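Local coordinates for esterase LipW (Mycobacterium marinum, PDB 3QH4), which probably hydrolyses ester bonds as a serine hydrolase of the alpha/beta hydrolase fold, at residues G242-L247 against L265-R270. Numbering follows the deposited sequence. Where two conformers were deposited one is given.
Sequences GQLAGL and LDYAQR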
ATOM      1  N   GLY A 242      16.936 -11.861  -3.512  1.00 10.63           N
ATOM      2  CA  GLY A 242      18.261 -11.601  -4.049  1.00 12.71           C
ATOM      3  C   GLY A 242      18.199 -11.060  -5.464  1.00 12.74           C
ATOM      4  O   GLY A 242      18.782 -10.012  -5.764  1.00 14.08           O
ATOM      5  N   GLN A 243      17.457 -11.755  -6.319  1.00 12.18           N
ATOM      6  CA  GLN A 243      17.406 -11.401  -7.761  1.00 11.96           C
ATOM      7  C   GLN A 243      16.134 -10.663  -8.114  1.00 10.65           C
ATOM      8  O   GLN A 243      15.035 -11.217  -8.030  1.00 10.75           O
ATOM      9  CB  GLN A 243      17.498 -12.684  -8.608  1.00 13.04           C
ATOM     10  CG  GLN A 243      17.369 -12.439 -10.115  1.00 16.64           C
ATOM     11  CD  GLN A 243      18.473 -11.540 -10.652  1.00 20.09           C
ATOM     12  OE1 GLN A 243      18.354 -10.316 -10.644  1.00 19.84           O
ATOM     13  NE2 GLN A 243      19.585 -12.147 -11.066  1.00 23.57           N
ATOM     14  N   LEU A 244      16.276  -9.398  -8.510  1.00 10.43           N
ATOM     15  CA  LEU A 244      15.114  -8.571  -8.847  1.00  9.11           C
ATOM     16  C   LEU A 244      14.891  -8.411 -10.354  1.00  9.31           C
ATOM     17  O   LEU A 244      13.958  -7.716 -10.763  1.00  8.32           O
ATOM     18  CB  LEU A 244      15.252  -7.194  -8.194  1.00  8.53           C
ATOM     19  CG  LEU A 244      15.398  -7.183  -6.661  1.00  8.08           C
ATOM     20  CD1 LEU A 244      15.388  -5.745  -6.159  1.00  7.72           C
ATOM     21  CD2 LEU A 244      14.284  -8.008  -5.973  1.00  7.79           C
ATOM     22  N   ALA A 245      15.742  -9.035 -11.169  1.00  9.81           N
ATOM     23  CA  ALA A 245      15.598  -8.882 -12.619  1.00 10.20           C
ATOM     24  C   ALA A 245      14.251  -9.396 -13.071  1.00 10.21           C
ATOM     25  O   ALA A 245      13.763 -10.426 -12.583  1.00 11.05           O
ATOM     26  CB  ALA A 245      16.721  -9.587 -13.378  1.00 10.79           C
ATOM     27  N   GLY A 246      13.636  -8.669 -13.999  1.00  9.98           N
ATOM     28  CA  GLY A 246      12.381  -9.120 -14.584  1.00  9.82           C
ATOM     29  C   GLY A 246      11.114  -8.677 -13.872  1.00  9.57           C
ATOM     30  O   GLY A 246       9.999  -8.939 -14.368  1.00  9.42           O
ATOM     31  N   LEU A 247      11.262  -8.029 -12.719  1.00  8.35           N
ATOM     32  CA  LEU A 247      10.099  -7.417 -12.067  1.00  8.19           C
ATOM     33  C   LEU A 247       9.540  -6.275 -12.922  1.00  8.44           C
ATOM     34  O   LEU A 247      10.277  -5.693 -13.742  1.00  8.47           O
ATOM     35  CB  LEU A 247      10.462  -6.921 -10.664  1.00  7.02           C
ATOM     36  CG  LEU A 247      10.793  -8.047  -9.680  1.00  8.50           C
ATOM     37  CD1 LEU A 247      11.278  -7.465  -8.342  1.00  8.21           C
ATOM     38  CD2 LEU A 247       9.571  -8.978  -9.423  1.00 13.57           C
ATOM     39  N   LEU A 265      15.005   3.194  -0.266  1.00  3.29           N
ATOM     40  CA  LEU A 265      16.164   3.553  -1.062  1.00  4.57           C
ATOM     41  C   LEU A 265      16.997   2.321  -1.479  1.00  5.25           C
ATOM     42  O   LEU A 265      17.444   2.244  -2.623  1.00  5.04           O
ATOM     43  CB  LEU A 265      17.024   4.565  -0.299  1.00  4.87           C
ATOM     44  CG  LEU A 265      16.408   5.943  -0.100  1.00  6.90           C
ATOM     45  CD1 LEU A 265      17.269   6.774   0.870  1.00  7.10           C
ATOM     46  CD2 LEU A 265      16.272   6.663  -1.472  1.00  7.45           C
ATOM     47  N   ASP A 266      17.242   1.387  -0.549  1.00  5.44           N
ATOM     48  CA  ASP A 266      17.991   0.157  -0.852  0.60  6.58           C
ATOM     49  C   ASP A 266      17.286  -0.619  -1.979  1.00  6.34           C
ATOM     50  O   ASP A 266      17.914  -1.093  -2.929  1.00  5.99           O
ATOM     51  CB  ASP A 266      18.096  -0.739   0.402  0.60  7.25           C
ATOM     52  CG  ASP A 266      18.973  -0.141   1.534  0.60  9.40           C
ATOM     53  OD1 ASP A 266      19.825   0.738   1.295  0.60 12.76           O
ATOM     54  OD2 ASP A 266      18.814  -0.595   2.701  0.60 14.87           O
ATOM     55  N   TYR A 267      15.967  -0.749  -1.862  1.00  5.43           N
ATOM     56  CA  TYR A 267      15.191  -1.556  -2.819  1.00  5.12           C
ATOM     57  C   TYR A 267      15.212  -0.884  -4.191  1.00  4.36           C
ATOM     58  O   TYR A 267      15.388  -1.548  -5.214  1.00  4.32           O
ATOM     59  CB  TYR A 267      13.744  -1.708  -2.336  1.00  4.31           C
ATOM     60  CG  TYR A 267      12.959  -2.844  -2.989  1.00  5.94           C
ATOM     61  CD1 TYR A 267      13.329  -4.187  -2.786  1.00  6.60           C
ATOM     62  CD2 TYR A 267      11.873  -2.583  -3.805  1.00  5.56           C
ATOM     63  CE1 TYR A 267      12.600  -5.240  -3.389  1.00  8.21           C
ATOM     64  CE2 TYR A 267      11.151  -3.621  -4.414  1.00  6.78           C
ATOM     65  CZ  TYR A 267      11.511  -4.944  -4.174  1.00  9.11           C
ATOM     66  OH  TYR A 267      10.779  -5.960  -4.762  1.00  9.31           O
ATOM     67  N   ALA A 268      15.019   0.430  -4.202  1.00  4.09           N
ATOM     68  CA  ALA A 268      15.076   1.173  -5.469  1.00  4.97           C
ATOM     69  C   ALA A 268      16.434   0.992  -6.171  1.00  5.32           C
ATOM     70  O   ALA A 268      16.499   0.755  -7.396  1.00  4.92           O
ATOM     71  CB  ALA A 268      14.769   2.666  -5.217  1.00  5.83           C
ATOM     72  N   GLN A 269      17.530   1.060  -5.408  1.00  4.22           N
ATOM     73  CA  GLN A 269      18.842   0.952  -6.045  1.00  5.70           C
ATOM     74  C   GLN A 269      18.997  -0.467  -6.618  1.00  6.05           C
ATOM     75  O   GLN A 269      19.508  -0.638  -7.722  1.00  6.52           O
ATOM     76  CB  GLN A 269      19.947   1.254  -5.026  1.00  6.17           C
ATOM     77  CG  GLN A 269      21.322   0.833  -5.492  1.00  8.14           C
ATOM     78  CD  GLN A 269      21.891   1.759  -6.526  1.00 11.67           C
ATOM     79  OE1 GLN A 269      21.795   1.501  -7.761  1.00 13.48           O
ATOM     80  NE2 GLN A 269      22.495   2.847  -6.060  1.00  8.14           N
ATOM     81  N   ARG A 270      18.506  -1.465  -5.888  1.00  5.29           N
ATOM     82  CA  ARG A 270      18.601  -2.842  -6.372  1.00  6.80           C
ATOM     83  C   ARG A 270      17.725  -3.082  -7.596  1.00  5.95           C
ATOM     84  O   ARG A 270      18.141  -3.779  -8.514  1.00  6.59           O
ATOM     85  CB  ARG A 270      18.297  -3.820  -5.237  1.00  7.54           C
ATOM     86  CG  ARG A 270      19.355  -3.715  -4.155  1.00 10.56           C
ATOM     87  CD  ARG A 270      19.504  -5.030  -3.382  1.00 17.62           C
ATOM     88  NE  ARG A 270      18.246  -5.492  -2.807  1.00 17.66           N
ATOM     89  CZ  ARG A 270      17.682  -6.672  -3.068  1.00 18.51           C
ATOM     90  NH1 ARG A 270      16.553  -6.989  -2.465  1.00 15.65           N
ATOM     91  NH2 ARG A 270      18.251  -7.548  -3.907  1.00 17.93           N
TER
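Leu244 lays its CD1 methyl over one face of the Arg270 guanidinium, 3.9 Å above the plane and over its centre, while Gly242 meets the same group at its edge. There Gly242 O lies 3.1 Å from Arg270 NH2, but the N-H...O angle of 120° marks this hydrogen bond as weak. The stronger polar partner is Arg241 O, which accepts from Arg270 NH1, so consecutive loop carbonyls both face the guanidinium and should restrain its rotation. The arginine chain bends at chi3 (-56°), which folds NE back toward CB, and the guanidinium that follows presents a face to Leu244 CD1. The same CD1 reaches the start of that chain, 3.6 Å from Arg270 CB, and the two side chains cross at about a right angle.

Leu244 approaches the Tyr267 ring obliquely, its CD1 4.0 Å from Tyr267 CE1 and its CD2 nearly as close. At the hydroxyl end of the ring, Leu247 CD1 lies 3.9 Å from Tyr267 OH, these side chains again crossing at about a right angle. A type II beta turn from Leu244 to Leu247 brings both leucines to the helix side, and Gln243 OE1 accepts a hydrogen bond from Ala245 N within this loop.

Leu244 and Leu247 also touch Leu271; Tyr267 touches Leu192 and Leu247 touches Gln190, both on strand 189-193. Helix 261-273 connects neighbouring parallel strands 250-255 and 278-283 as a beta-alpha-beta crossover of the alpha/beta hydrolase fold, and the loop leading into the first strand packs on it.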